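Local coordinates for protein aminoglycoside N(3)-acetyltransferase III (Serratia marcescens, PDB 7LAO) that transfers an acetyl group from acetyl-CoA to the 3-amino group of 2-deoxystreptamine antibiotics such as gentamicin, giving resistance to them, at residues 171-174 and 175-179. Residues are numbered along the deposited sequence; the frame is centred on the assembly and turned at random.
Sequences LHYA and EAIAP
The carboxylate oxygen OE1 of Glu175 accepts a hydrogen bond from ND1 of His172, one turn earlier on the same helix, with 2.8 Å between the two atoms. On the imidazole side the bond is well aimed: the N-H points at the oxygen at 161°, and OE1 lies at the ring edge, in its plane. The carboxylate is less squarely met, since ND1 comes from above its plane, the two flat groups being turned 59° apart. Both side chains leave the helix with CG anti to the carbonyl carbon and, starting one turn apart on the same face, run side by side; beyond CG the glutamate is extended, which carries OE1 to the ring. A histidine and a glutamate three residues apart suit this His-carboxylate hydrogen bond, one offering an N-H and the other a negative oxygen.

Residues 171-177 make up nearly all of the short helix 170-177 of this antibiotic N-acetyltransferase family fold, and its flanks pack on helices 224-233, 147-153 and 253-268. Glu175 N donates to Leu171 O (3.0 Å) in a regular i to i+4 bond, as does Ile177 N to Tyr173 O (3.1 Å). Between them Ala176 N is shared weakly by His172 O and Tyr173 O; Ala174 O takes two weak bonds, from Ile177 N and Ala178 N, and Ala178 is the first residue to leave helical angles. The carbonyls of Glu175, Ala176 and Ala178 all bond to the Lys183 amine, a cation well suited to a helix's negative end.

On another flank, Ile177 lays CG2 against Tyr173 CE1 at 3.7 Å, while its CD1 approaches CE2 at 3.8 Å. The branched isoleucine thus meets the hydroxyl-bearing end of the ring obliquely with two methyl groups, and the broad phenol also reaches Leu148 and Val152.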
ATOM      1  N   LEU A 171      -4.135   0.758   7.250  1.00 29.75           N
ATOM      2  CA  LEU A 171      -4.300   0.457   8.665  1.00 28.38           C
ATOM      3  C   LEU A 171      -2.956   0.259   9.357  1.00 26.31           C
ATOM      4  O   LEU A 171      -2.904   0.279  10.586  1.00 26.19           O
ATOM      5  CB  LEU A 171      -5.219  -0.768   8.880  1.00 22.76           C
ATOM      6  CG  LEU A 171      -6.699  -0.370   8.803  1.00 27.78           C
ATOM      7  CD1 LEU A 171      -7.657  -1.615   8.717  1.00 26.39           C
ATOM      8  CD2 LEU A 171      -7.125   0.519   9.982  1.00 32.06           C
ATOM      9  N   HIS A 172      -1.876   0.044   8.615  1.00 25.00           N
ATOM     10  CA  HIS A 172      -0.557   0.126   9.243  1.00 30.77           C
ATOM     11  C   HIS A 172      -0.260   1.536   9.763  1.00 26.85           C
ATOM     12  O   HIS A 172       0.482   1.689  10.738  1.00 27.38           O
ATOM     13  CB  HIS A 172       0.536  -0.316   8.260  1.00 35.23           C
ATOM     14  CG  HIS A 172       0.518  -1.783   7.975  1.00 35.32           C
ATOM     15  ND1 HIS A 172       0.584  -2.731   8.978  1.00 36.47           N
ATOM     16  CD2 HIS A 172       0.391  -2.469   6.806  1.00 33.30           C
ATOM     17  CE1 HIS A 172       0.533  -3.939   8.437  1.00 36.18           C
ATOM     18  NE2 HIS A 172       0.421  -3.805   7.120  1.00 35.90           N
ATOM     19  N   TYR A 173      -0.807   2.580   9.128  1.00 23.73           N
ATOM     20  CA  TYR A 173      -0.626   3.925   9.671  1.00 33.58           C
ATOM     21  C   TYR A 173      -1.365   4.081  11.010  1.00 32.19           C
ATOM     22  O   TYR A 173      -0.820   4.647  11.970  1.00 29.78           O
ATOM     23  CB  TYR A 173      -1.092   4.942   8.635  1.00 30.94           C
ATOM     24  CG  TYR A 173      -1.159   6.332   9.153  1.00 30.15           C
ATOM     25  CD1 TYR A 173       0.023   7.061   9.445  1.00 28.16           C
ATOM     26  CD2 TYR A 173      -2.396   6.940   9.380  1.00 29.95           C
ATOM     27  CE1 TYR A 173      -0.050   8.369   9.971  1.00 32.12           C
ATOM     28  CE2 TYR A 173      -2.474   8.235   9.870  1.00 32.09           C
ATOM     29  CZ  TYR A 173      -1.308   8.932  10.159  1.00 34.50           C
ATOM     30  OH  TYR A 173      -1.453  10.180  10.648  1.00 31.50           O
ATOM     31  N   ALA A 174      -2.594   3.552  11.103  1.00 26.56           N
ATOM     32  CA  ALA A 174      -3.321   3.537  12.381  1.00 23.69           C
ATOM     33  C   ALA A 174      -2.538   2.804  13.453  1.00 26.63           C
ATOM     34  O   ALA A 174      -2.487   3.243  14.608  1.00 30.79           O
ATOM     35  CB  ALA A 174      -4.684   2.850  12.216  1.00 32.18           C
ATOM     36  N   GLU A 175      -1.951   1.658  13.104  1.00 27.18           N
ATOM     37  CA  GLU A 175      -1.083   0.976  14.058  1.00 32.58           C
ATOM     38  C   GLU A 175       0.030   1.892  14.535  1.00 32.18           C
ATOM     39  O   GLU A 175       0.419   1.852  15.708  1.00 33.76           O
ATOM     40  CB  GLU A 175      -0.468  -0.280  13.442  1.00 33.23           C
ATOM     41  CG  GLU A 175      -1.419  -1.446  13.232  1.00 39.04           C
ATOM     42  CD  GLU A 175      -0.775  -2.612  12.433  1.00 47.33           C
ATOM     43  OE1 GLU A 175       0.247  -2.393  11.737  1.00 46.85           O
ATOM     44  OE2 GLU A 175      -1.294  -3.753  12.501  1.00 46.16           O
ATOM     45  N   ALA A 176       0.568   2.716  13.647  1.00 35.74           N
ATOM     46  CA  ALA A 176       1.740   3.482  14.051  1.00 37.77           C
ATOM     47  C   ALA A 176       1.348   4.597  15.015  1.00 38.07           C
ATOM     48  O   ALA A 176       2.054   4.840  16.001  1.00 36.59           O
ATOM     49  CB  ALA A 176       2.477   4.014  12.812  1.00 29.33           C
ATOM     50  N   ILE A 177       0.179   5.222  14.815  1.00 35.58           N
ATOM     51  CA  ILE A 177      -0.219   6.361  15.646  1.00 33.66           C
ATOM     52  C   ILE A 177      -1.061   5.972  16.859  1.00 37.31           C
ATOM     53  O   ILE A 177      -1.318   6.839  17.716  1.00 40.42           O
ATOM     54  CB  ILE A 177      -0.977   7.420  14.815  1.00 37.68           C
ATOM     55  CG1 ILE A 177      -2.295   6.857  14.230  1.00 37.14           C
ATOM     56  CG2 ILE A 177      -0.069   7.999  13.653  1.00 37.62           C
ATOM     57  CD1 ILE A 177      -3.174   7.976  13.572  1.00 34.77           C
ATOM     58  N   ALA A 178      -1.463   4.702  16.995  1.00 34.45           N
ATOM     59  CA  ALA A 178      -2.345   4.288  18.101  1.00 37.71           C
ATOM     60  C   ALA A 178      -1.638   4.361  19.446  1.00 40.31           C
ATOM     61  O   ALA A 178      -0.637   3.666  19.648  1.00 47.41           O
ATOM     62  CB  ALA A 178      -2.885   2.861  17.876  1.00 34.50           C
ATOM     63  N   PRO A 179      -2.148   5.159  20.411  1.00 45.57           N
ATOM     64  CA  PRO A 179      -1.495   5.374  21.726  1.00 46.87           C
ATOM     65  C   PRO A 179      -1.588   4.162  22.643  1.00 47.30           C
ATOM     66  O   PRO A 179      -2.265   4.156  23.671  1.00 49.70           O
ATOM     67  CB  PRO A 179      -2.291   6.554  22.289  1.00 47.70           C
ATOM     68  CG  PRO A 179      -3.691   6.312  21.743  1.00 39.57           C
ATOM     69  CD  PRO A 179      -3.475   5.809  20.341  1.00 34.32           C
TER